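Local coordinates for protein bvu-3222 (Bacteroides vulgatus ATCC 8482, PDB 3FYF), which is of unknown function but is probably a periplasmic protein of the DUF4251 family, built as a curled antiparallel beta-sheet behind a long N-terminal helical region, at residues Ser47-Arg58 and Asn156-Tyr167; Gly77-Phe88 and Gly98-Val106. All coordinates share one frame; numbering follows the deposited sequence.

Contact 1 of 2, residues Ser47-Arg58 and Asn156-Tyr167; sequences SFVLEADNVVFR and NTLTMNGYLVPY
Met-160 lies against three side chains from the two facing strands, 48-52 and 54-57. Its CB is 4.0 Å from Leu-50 CD2, its CG meets Val-55 CG2, and its SD comes 3.9 Å from Ala-52 CB. The chain runs straight beyond CG, carrying the sulfur to Ala-52. On the same tightly packed side, Leu-164 CD1 touches Phe-48 CD1, and Leu-158 CD1 meets Phe-57 CE1 at 3.8 Å. Val-55 CG1 sits over one face of the Phe-57 ring, toward its rim. Strand 158-166 runs antiparallel to both strands, and their corner is a classic beta bulge. Here Asn-161 O takes the N-H of both Asp-53 and Asn-54. Gly-162, next along and paired with Ala-52, probably suits because a side chain would hit Glu-51 O. The other face is more polar and partly covered by the second subunit, where Tyr-163 stacks on its Phe-64. Asn-161 ND2 gives a nearly straight bond (172°) to Asn-54 OD1, 2.9 Å away, amide planes 46° apart. Asn-161 OD1 bonds to Ser-146 OG. Glu-51 lies across Val-165, its OE1 3.5 Å from Val-165 CG2 and hydrogen-bonded to NE2 of His-172, a histidine-tag residue. Exposed Arg-58 and Asn-156 form the loose solvent end.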
loop_
_atom_site.group_PDB
_atom_site.type_symbol
_atom_site.label_atom_id
_atom_site.label_comp_id
_atom_site.label_asym_id
_atom_site.label_seq_id
_atom_site.Cartn_x
_atom_site.Cartn_y
_atom_site.Cartn_z
ATOM N N SER B 47 1.260 -16.874 -16.832
ATOM C CA SER B 47 2.493 -17.246 -16.152
ATOM C C SER B 47 3.026 -16.026 -15.407
ATOM O O SER B 47 3.812 -15.244 -15.949
ATOM C CB SER B 47 3.521 -17.783 -17.160
ATOM O OG SER B 47 4.655 -18.334 -16.508
ATOM N N PHE B 48 2.579 -15.866 -14.164
ATOM C CA PHE B 48 2.885 -14.668 -13.378
ATOM C C PHE B 48 2.883 -14.898 -11.876
ATOM O O PHE B 48 2.356 -15.894 -11.370
ATOM C CB PHE B 48 1.917 -13.517 -13.711
ATOM C CG PHE B 48 0.473 -13.810 -13.382
ATOM C CD1 PHE B 48 -0.034 -13.563 -12.104
ATOM C CD2 PHE B 48 -0.383 -14.307 -14.355
ATOM C CE1 PHE B 48 -1.357 -13.833 -11.800
ATOM C CE2 PHE B 48 -1.707 -14.571 -14.063
ATOM C CZ PHE B 48 -2.196 -14.331 -12.780
ATOM N N VAL B 49 3.461 -13.937 -11.169
ATOM C CA VAL B 49 3.416 -13.910 -9.714
ATOM C C VAL B 49 3.252 -12.460 -9.250
ATOM O O VAL B 49 3.846 -11.543 -9.827
ATOM C CB VAL B 49 4.661 -14.642 -9.094
ATOM C CG1 VAL B 49 5.846 -14.453 -9.965
ATOM C CG2 VAL B 49 4.968 -14.216 -7.654
ATOM N N LEU B 50 2.395 -12.248 -8.258
ATOM C CA LEU B 50 2.376 -10.972 -7.569
ATOM C C LEU B 50 3.184 -11.095 -6.290
ATOM O O LEU B 50 2.818 -11.836 -5.385
ATOM C CB LEU B 50 0.957 -10.471 -7.275
ATOM C CG LEU B 50 1.033 -9.052 -6.675
ATOM C CD1 LEU B 50 0.193 -8.092 -7.456
ATOM C CD2 LEU B 50 0.729 -8.968 -5.171
ATOM N N GLU B 51 4.276 -10.344 -6.239
ATOM C CA GLU B 51 5.171 -10.312 -5.092
ATOM C C GLU B 51 4.681 -9.247 -4.110
ATOM O O GLU B 51 4.833 -8.050 -4.367
ATOM C CB GLU B 51 6.586 -9.985 -5.575
ATOM C CG GLU B 51 7.157 -10.973 -6.607
ATOM C CD GLU B 51 8.527 -10.574 -7.124
ATOM O OE1 GLU B 51 9.261 -11.460 -7.612
ATOM O OE2 GLU B 51 8.870 -9.372 -7.055
ATOM N N ALA B 52 4.094 -9.683 -2.995
ATOM C CA ALA B 52 3.447 -8.769 -2.054
ATOM C C ALA B 52 4.434 -7.925 -1.258
ATOM O O ALA B 52 5.368 -8.444 -0.620
ATOM C CB ALA B 52 2.535 -9.519 -1.108
ATOM N N ASP B 53 4.205 -6.616 -1.318
ATOM C CA ASP B 53 4.898 -5.647 -0.491
ATOM C C ASP B 53 4.144 -5.430 0.823
ATOM O O ASP B 53 4.752 -5.358 1.894
ATOM C CB ASP B 53 5.026 -4.332 -1.244
ATOM C CG ASP B 53 5.600 -3.234 -0.386
ATOM O OD1 ASP B 53 6.800 -3.316 -0.040
ATOM O OD2 ASP B 53 4.847 -2.296 -0.053
ATOM N N ASN B 54 2.819 -5.317 0.742
ATOM C CA ASN B 54 1.999 -5.237 1.948
ATOM C C ASN B 54 0.685 -6.003 1.829
ATOM O O ASN B 54 0.258 -6.348 0.738
ATOM C CB ASN B 54 1.746 -3.775 2.360
ATOM C CG ASN B 54 0.980 -2.998 1.321
ATOM O OD1 ASN B 54 -0.254 -2.994 1.311
ATOM N ND2 ASN B 54 1.705 -2.314 0.450
ATOM N N VAL B 55 0.055 -6.251 2.969
ATOM C CA VAL B 55 -1.178 -7.011 3.029
ATOM C C VAL B 55 -2.156 -6.213 3.872
ATOM O O VAL B 55 -1.766 -5.678 4.902
ATOM C CB VAL B 55 -0.938 -8.445 3.616
ATOM C CG1 VAL B 55 -2.233 -9.120 3.987
ATOM C CG2 VAL B 55 -0.152 -9.309 2.620
ATOM N N VAL B 56 -3.400 -6.104 3.395
ATOM C CA VAL B 56 -4.490 -5.412 4.102
ATOM C C VAL B 56 -5.611 -6.412 4.425
ATOM O O VAL B 56 -6.095 -7.123 3.548
ATOM C CB VAL B 56 -5.051 -4.194 3.282
ATOM C CG1 VAL B 56 -6.116 -3.434 4.067
ATOM C CG2 VAL B 56 -3.923 -3.238 2.884
ATOM N N PHE B 57 -6.008 -6.449 5.691
ATOM C CA PHE B 57 -7.017 -7.380 6.189
ATOM C C PHE B 57 -8.368 -6.691 6.254
ATOM O O PHE B 57 -8.443 -5.464 6.132
ATOM C CB PHE B 57 -6.599 -7.913 7.568
ATOM C CG PHE B 57 -5.255 -8.597 7.564
ATOM C CD1 PHE B 57 -5.159 -9.962 7.298
ATOM C CD2 PHE B 57 -4.086 -7.873 7.801
ATOM C CE1 PHE B 57 -3.926 -10.596 7.282
ATOM C CE2 PHE B 57 -2.848 -8.492 7.774
ATOM C CZ PHE B 57 -2.766 -9.855 7.520
ATOM N N ARG B 58 -9.434 -7.471 6.444
ATOM C CA ARG B 58 -10.798 -6.923 6.447
ATOM C C ARG B 58 -11.108 -6.081 7.690
ATOM O O ARG B 58 -12.065 -5.306 7.700
ATOM C CB ARG B 58 -11.859 -8.022 6.248
ATOM C CG ARG B 58 -12.025 -9.002 7.409
ATOM C CD ARG B 58 -13.356 -9.755 7.295
ATOM N NE ARG B 58 -14.473 -8.996 7.864
ATOM C CZ ARG B 58 -15.219 -9.399 8.894
ATOM N NH1 ARG B 58 -16.207 -8.629 9.337
ATOM N NH2 ARG B 58 -14.991 -10.570 9.480
ATOM N N ASN B 156 -14.671 -10.767 0.691
ATOM C CA ASN B 156 -13.304 -10.264 0.554
ATOM C C ASN B 156 -12.659 -10.122 1.924
ATOM O O ASN B 156 -13.190 -9.447 2.811
ATOM C CB ASN B 156 -13.284 -8.926 -0.176
ATOM C CG ASN B 156 -13.469 -9.076 -1.674
ATOM O OD1 ASN B 156 -13.174 -10.129 -2.252
ATOM N ND2 ASN B 156 -13.930 -8.010 -2.319
ATOM N N THR B 157 -11.527 -10.790 2.091
ATOM C CA THR B 157 -10.911 -10.933 3.396
ATOM C C THR B 157 -9.473 -10.416 3.403
ATOM O O THR B 157 -9.035 -9.835 4.392
ATOM C CB THR B 157 -10.949 -12.412 3.864
ATOM O OG1 THR B 157 -12.177 -13.014 3.442
ATOM C CG2 THR B 157 -10.853 -12.506 5.382
ATOM N N LEU B 158 -8.752 -10.615 2.302
ATOM C CA LEU B 158 -7.328 -10.284 2.258
ATOM C C LEU B 158 -6.907 -9.653 0.930
ATOM O O LEU B 158 -7.198 -10.178 -0.137
ATOM C CB LEU B 158 -6.487 -11.538 2.557
ATOM C CG LEU B 158 -4.980 -11.383 2.793
ATOM C CD1 LEU B 158 -4.501 -12.245 3.950
ATOM C CD2 LEU B 158 -4.191 -11.686 1.538
ATOM N N THR B 159 -6.197 -8.532 1.014
ATOM C CA THR B 159 -5.670 -7.869 -0.169
ATOM C C THR B 159 -4.139 -7.818 -0.091
ATOM O O THR B 159 -3.598 -7.454 0.941
ATOM C CB THR B 159 -6.252 -6.445 -0.310
ATOM O OG1 THR B 159 -7.684 -6.512 -0.364
ATOM C CG2 THR B 159 -5.747 -5.765 -1.570
ATOM N N MET B 160 -3.461 -8.202 -1.173
ATOM C CA MET B 160 -2.004 -8.077 -1.297
ATOM C C MET B 160 -1.669 -6.990 -2.301
ATOM O O MET B 160 -2.133 -7.034 -3.445
ATOM C CB MET B 160 -1.373 -9.380 -1.803
ATOM C CG MET B 160 -1.522 -10.576 -0.887
ATOM S SD MET B 160 -0.490 -11.988 -1.365
ATOM C CE MET B 160 -0.854 -12.994 0.033
ATOM N N ASN B 161 -0.851 -6.027 -1.877
ATOM C CA ASN B 161 -0.393 -4.953 -2.752
ATOM C C ASN B 161 1.074 -5.128 -3.030
ATOM O O ASN B 161 1.863 -5.250 -2.107
ATOM C CB ASN B 161 -0.636 -3.586 -2.105
ATOM C CG ASN B 161 -2.107 -3.330 -1.841
ATOM O OD1 ASN B 161 -2.920 -3.348 -2.765
ATOM N ND2 ASN B 161 -2.456 -3.096 -0.582
ATOM N N GLY B 162 1.443 -5.133 -4.304
ATOM C CA GLY B 162 2.836 -5.359 -4.662
ATOM C C GLY B 162 3.110 -5.248 -6.140
ATOM O O GLY B 162 2.487 -4.450 -6.835
ATOM N N TYR B 163 4.045 -6.070 -6.609
ATOM C CA TYR B 163 4.571 -5.987 -7.967
ATOM C C TYR B 163 4.238 -7.250 -8.750
ATOM O O TYR B 163 4.495 -8.359 -8.286
ATOM C CB TYR B 163 6.094 -5.742 -7.935
ATOM C CG TYR B 163 6.472 -4.448 -7.237
ATOM C CD1 TYR B 163 6.508 -3.242 -7.936
ATOM C CD2 TYR B 163 6.757 -4.425 -5.869
ATOM C CE1 TYR B 163 6.825 -2.042 -7.289
ATOM C CE2 TYR B 163 7.071 -3.233 -5.215
ATOM C CZ TYR B 163 7.115 -2.053 -5.929
ATOM O OH TYR B 163 7.439 -0.881 -5.284
ATOM N N LEU B 164 3.645 -7.065 -9.927
ATOM C CA LEU B 164 3.264 -8.170 -10.804
ATOM C C LEU B 164 4.363 -8.452 -11.838
ATOM O O LEU B 164 4.612 -7.634 -12.728
ATOM C CB LEU B 164 1.945 -7.836 -11.507
ATOM C CG LEU B 164 1.163 -8.954 -12.196
ATOM C CD1 LEU B 164 0.743 -10.027 -11.199
ATOM C CD2 LEU B 164 -0.050 -8.359 -12.868
ATOM N N VAL B 165 5.015 -9.608 -11.713
ATOM C CA VAL B 165 6.163 -9.962 -12.572
ATOM C C VAL B 165 5.913 -11.264 -13.336
ATOM O O VAL B 165 5.072 -12.072 -12.912
ATOM C CB VAL B 165 7.513 -10.059 -11.770
ATOM C CG1 VAL B 165 7.974 -8.686 -11.301
ATOM C CG2 VAL B 165 7.412 -11.037 -10.608
ATOM N N PRO B 166 6.613 -11.464 -14.482
ATOM C CA PRO B 166 6.544 -12.781 -15.114
ATOM C C PRO B 166 7.131 -13.851 -14.215
ATOM O O PRO B 166 8.111 -13.594 -13.511
ATOM C CB PRO B 166 7.403 -12.619 -16.375
ATOM C CG PRO B 166 7.430 -11.165 -16.635
ATOM C CD PRO B 166 7.438 -10.534 -15.278
ATOM N N TYR B 167 6.498 -15.022 -14.216
ATOM C CA TYR B 167 7.000 -16.176 -13.488
ATOM C C TYR B 167 8.384 -16.543 -14.017
ATOM O O TYR B 167 8.600 -16.628 -15.226
ATOM C CB TYR B 167 6.033 -17.366 -13.600
ATOM C CG TYR B 167 6.603 -18.663 -13.062
ATOM C CD1 TYR B 167 6.577 -18.942 -11.697
ATOM C CD2 TYR B 167 7.181 -19.607 -13.919
ATOM C CE1 TYR B 167 7.111 -20.125 -11.195
ATOM C CE2 TYR B 167 7.720 -20.793 -13.426
ATOM C CZ TYR B 167 7.679 -21.045 -12.063
ATOM O OH TYR B 167 8.205 -22.215 -11.568
#

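Contact 2 of 2, residues Gly77-Phe88 and Gly98-Val106; sequences GQGIIQTAFTNF and GGVTVQGNV
Gln-82 and Thr-101 form a non-hydrogen-bonded pair, and their side chains join across it. From CB the Gln-82 chain leaves with CG anti to the backbone N (chi1 -175°). It then bends at chi2, bringing the amide back over the neighbouring strand. CB and CG make no close contact with that strand. CD comes 3.3 Å from Thr-101 OG1. OE1 accepts a hydrogen bond from Thr-101 OG1 at 2.7 Å and lies 3.4 Å from Thr-101 CG2. NE2 lies 3.2 Å from Val-100 O, at too poor an angle for a hydrogen bond, and gives a weak bond to Thr-83 O. Replacing Gln-82 with an alanine would probably leave the Thr-101 hydroxyl without this acceptor and its CG2 less covered.

Strands 78-83 and 100-106 are adjacent antiparallel strands of the curled sheet. The face of Ile-81 and Val-102 is mainly apolar, with their CB atoms 3.8 Å apart. Ile-125 of strand 119-126 packs on both. Val-100 CG2 lies 4.1 Å above one face of the Phe-88 ring, while Val-102 CG2 is at its edge. Gly-79 leaves room for Val-106 CG2, 3.5 Å from Gly-79 N. Ile-81 N to Val-102 O is 2.8 Å, whereas both bonds between Thr-83 and Val-100 are weak. This chemistry implies a pairing held by backbone bonds, mainly apolar on the Ile-81 face and, apart from Ile-80, mainly polar on the Gln-82 face.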
loop_
_atom_site.group_PDB
_atom_site.type_symbol
_atom_site.label_atom_id
_atom_site.label_comp_id
_atom_site.label_asym_id
_atom_site.label_seq_id
_atom_site.Cartn_x
_atom_site.Cartn_y
_atom_site.Cartn_z
ATOM N N GLY B 77 -1.693 -23.345 -15.922
ATOM C CA GLY B 77 -3.056 -23.728 -15.538
ATOM C C GLY B 77 -3.241 -23.975 -14.048
ATOM O O GLY B 77 -4.347 -24.289 -13.600
ATOM N N GLN B 78 -2.159 -23.826 -13.285
ATOM C CA GLN B 78 -2.153 -24.070 -11.844
ATOM C C GLN B 78 -1.857 -22.779 -11.083
ATOM O O GLN B 78 -1.078 -21.944 -11.544
ATOM C CB GLN B 78 -1.114 -25.141 -11.496
ATOM C CG GLN B 78 -1.438 -26.534 -12.042
ATOM C CD GLN B 78 -2.339 -27.328 -11.115
ATOM O OE1 GLN B 78 -1.902 -27.814 -10.070
ATOM N NE2 GLN B 78 -3.602 -27.474 -11.497
ATOM N N GLY B 79 -2.478 -22.618 -9.920
ATOM C CA GLY B 79 -2.351 -21.383 -9.159
ATOM C C GLY B 79 -2.150 -21.530 -7.666
ATOM O O GLY B 79 -2.785 -22.367 -7.028
ATOM N N ILE B 80 -1.268 -20.691 -7.120
ATOM C CA ILE B 80 -0.937 -20.677 -5.694
ATOM C C ILE B 80 -1.341 -19.351 -5.024
ATOM O O ILE B 80 -1.041 -18.274 -5.533
ATOM C CB ILE B 80 0.592 -20.902 -5.472
ATOM C CG1 ILE B 80 1.081 -22.141 -6.230
ATOM C CG2 ILE B 80 0.924 -21.020 -3.976
ATOM C CD1 ILE B 80 2.581 -22.195 -6.442
ATOM N N ILE B 81 -2.029 -19.448 -3.889
ATOM C CA ILE B 81 -2.158 -18.331 -2.959
ATOM C C ILE B 81 -1.403 -18.699 -1.685
ATOM O O ILE B 81 -1.790 -19.623 -0.970
ATOM C CB ILE B 81 -3.636 -18.004 -2.619
ATOM C CG1 ILE B 81 -4.418 -17.626 -3.881
ATOM C CG2 ILE B 81 -3.711 -16.899 -1.567
ATOM C CD1 ILE B 81 -5.919 -17.737 -3.721
ATOM N N GLN B 82 -0.316 -17.980 -1.417
ATOM C CA GLN B 82 0.466 -18.179 -0.200
ATOM C C GLN B 82 0.476 -16.922 0.667
ATOM O O GLN B 82 0.802 -15.831 0.191
ATOM C CB GLN B 82 1.902 -18.585 -0.544
ATOM C CG GLN B 82 2.773 -18.930 0.668
ATOM C CD GLN B 82 2.366 -20.232 1.331
ATOM O OE1 GLN B 82 2.424 -21.293 0.716
ATOM N NE2 GLN B 82 1.965 -20.157 2.597
ATOM N N THR B 83 0.114 -17.087 1.935
ATOM C CA THR B 83 0.244 -16.019 2.921
ATOM C C THR B 83 0.691 -16.570 4.282
ATOM O O THR B 83 0.512 -17.756 4.572
ATOM C CB THR B 83 -1.049 -15.151 3.025
ATOM O OG1 THR B 83 -0.750 -13.911 3.677
ATOM C CG2 THR B 83 -2.177 -15.870 3.758
ATOM N N ALA B 84 1.280 -15.704 5.101
ATOM C CA ALA B 84 1.807 -16.096 6.410
ATOM C C ALA B 84 0.774 -15.999 7.539
ATOM O O ALA B 84 1.097 -16.239 8.707
ATOM C CB ALA B 84 3.051 -15.267 6.745
ATOM N N PHE B 85 -0.458 -15.649 7.184
ATOM C CA PHE B 85 -1.548 -15.595 8.151
ATOM C C PHE B 85 -2.521 -16.752 7.950
ATOM O O PHE B 85 -2.501 -17.422 6.918
ATOM C CB PHE B 85 -2.290 -14.261 8.049
ATOM C CG PHE B 85 -1.382 -13.073 7.897
ATOM C CD1 PHE B 85 -0.777 -12.501 9.003
ATOM C CD2 PHE B 85 -1.134 -12.530 6.647
ATOM C CE1 PHE B 85 0.057 -11.408 8.867
ATOM C CE2 PHE B 85 -0.299 -11.437 6.504
ATOM C CZ PHE B 85 0.297 -10.876 7.616
ATOM N N THR B 86 -3.373 -16.981 8.944
ATOM C CA THR B 86 -3.891 -18.317 9.217
ATOM C C THR B 86 -5.232 -18.539 8.525
ATOM O O THR B 86 -5.334 -19.327 7.586
ATOM C CB THR B 86 -4.057 -18.560 10.729
ATOM O OG1 THR B 86 -2.818 -18.294 11.398
ATOM C CG2 THR B 86 -4.472 -19.999 10.994
ATOM N N ASN B 87 -6.259 -17.839 8.997
ATOM C CA ASN B 87 -7.476 -17.645 8.218
ATOM C C ASN B 87 -7.614 -16.212 7.714
ATOM O O ASN B 87 -8.595 -15.530 8.014
ATOM C CB ASN B 87 -8.706 -18.033 9.041
ATOM C CG ASN B 87 -9.495 -19.164 8.411
ATOM O OD1 ASN B 87 -8.941 -20.002 7.699
ATOM N ND2 ASN B 87 -10.796 -19.194 8.670
ATOM N N PHE B 88 -6.628 -15.762 6.945
ATOM C CA PHE B 88 -6.608 -14.393 6.446
ATOM C C PHE B 88 -6.935 -13.398 7.554
ATOM O O PHE B 88 -7.623 -12.403 7.326
ATOM C CB PHE B 88 -7.594 -14.231 5.286
ATOM C CG PHE B 88 -7.460 -15.285 4.225
ATOM C CD1 PHE B 88 -6.591 -15.107 3.161
ATOM C CD2 PHE B 88 -8.202 -16.453 4.290
ATOM C CE1 PHE B 88 -6.465 -16.075 2.182
ATOM C CE2 PHE B 88 -8.080 -17.424 3.314
ATOM C CZ PHE B 88 -7.210 -17.234 2.259
ATOM N N GLY B 98 3.550 -19.248 8.508
ATOM C CA GLY B 98 2.651 -20.353 8.820
ATOM C C GLY B 98 1.195 -19.936 8.766
ATOM O O GLY B 98 0.594 -19.611 9.795
ATOM N N GLY B 99 0.628 -19.952 7.562
ATOM C CA GLY B 99 -0.746 -19.511 7.344
ATOM C C GLY B 99 -1.577 -20.483 6.530
ATOM O O GLY B 99 -2.054 -21.493 7.051
ATOM N N VAL B 100 -1.761 -20.164 5.252
ATOM C CA VAL B 100 -2.482 -21.033 4.321
ATOM C C VAL B 100 -1.817 -21.098 2.955
ATOM O O VAL B 100 -1.212 -20.125 2.497
ATOM C CB VAL B 100 -3.963 -20.612 4.125
ATOM C CG1 VAL B 100 -4.876 -21.335 5.115
ATOM C CG2 VAL B 100 -4.121 -19.101 4.204
ATOM N N THR B 101 -1.939 -22.261 2.321
ATOM C CA THR B 101 -1.488 -22.468 0.956
ATOM C C THR B 101 -2.672 -22.969 0.139
ATOM O O THR B 101 -3.019 -24.151 0.186
ATOM C CB THR B 101 -0.320 -23.478 0.878
ATOM O OG1 THR B 101 0.715 -23.090 1.789
ATOM C CG2 THR B 101 0.250 -23.539 -0.536
ATOM N N VAL B 102 -3.303 -22.049 -0.583
ATOM C CA VAL B 102 -4.388 -22.384 -1.494
ATOM C C VAL B 102 -3.762 -22.705 -2.849
ATOM O O VAL B 102 -3.477 -21.806 -3.638
ATOM C CB VAL B 102 -5.423 -21.228 -1.625
ATOM C CG1 VAL B 102 -6.681 -21.699 -2.342
ATOM C CG2 VAL B 102 -5.778 -20.655 -0.261
ATOM N N GLN B 103 -3.525 -23.991 -3.095
ATOM C CA GLN B 103 -2.944 -24.461 -4.354
ATOM C C GLN B 103 -3.974 -25.276 -5.132
ATOM O O GLN B 103 -4.806 -25.957 -4.532
ATOM C CB GLN B 103 -1.662 -25.271 -4.099
ATOM C CG GLN B 103 -1.858 -26.554 -3.276
ATOM C CD GLN B 103 -0.678 -26.886 -2.378
ATOM O OE1 GLN B 103 -0.862 -27.253 -1.215
ATOM N NE2 GLN B 103 0.537 -26.760 -2.909
ATOM N N GLY B 104 -3.929 -25.191 -6.460
ATOM C CA GLY B 104 -4.886 -25.914 -7.299
ATOM C C GLY B 104 -5.112 -25.370 -8.697
ATOM O O GLY B 104 -4.316 -24.578 -9.204
ATOM N N ASN B 105 -6.210 -25.807 -9.313
ATOM C CA ASN B 105 -6.537 -25.462 -10.698
ATOM C C ASN B 105 -7.097 -24.050 -10.845
ATOM O O ASN B 105 -7.918 -23.616 -10.033
ATOM C CB ASN B 105 -7.548 -26.462 -11.273
ATOM C CG ASN B 105 -6.978 -27.863 -11.415
ATOM O OD1 ASN B 105 -6.137 -28.123 -12.276
ATOM N ND2 ASN B 105 -7.456 -28.783 -10.582
ATOM N N VAL B 106 -6.660 -23.353 -11.893
ATOM C CA VAL B 106 -7.170 -22.016 -12.221
ATOM C C VAL B 106 -8.299 -22.102 -13.255
ATOM O O VAL B 106 -8.111 -22.640 -14.348
ATOM C CB VAL B 106 -6.051 -21.077 -12.751
ATOM C CG1 VAL B 106 -6.594 -19.696 -13.018
ATOM C CG2 VAL B 106 -4.927 -20.975 -11.758
#

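How the contacts relate
Contact 1 lies about 5 Å from the centre of the chain, contact 2 about 16 Å, measured between centres. Half the touching residues of contact 1 are buried, against a quarter in contact 2. Both are antiparallel pairings within one curled sheet, but they share no strand. Strand 71-75 links them, pairing with 48-52 and with 78-83. Their apolar faces meet: the Phe-57 and Phe-85 rings pack edge-to-face, and Leu-158 lies against Phe-88. Their polar faces differ. That of contact 1 meets the second subunit, whereas no other chain of the assembly touches contact 2. Along the chain, 97 residues lie between the segments of contact 1, nine between those of contact 2.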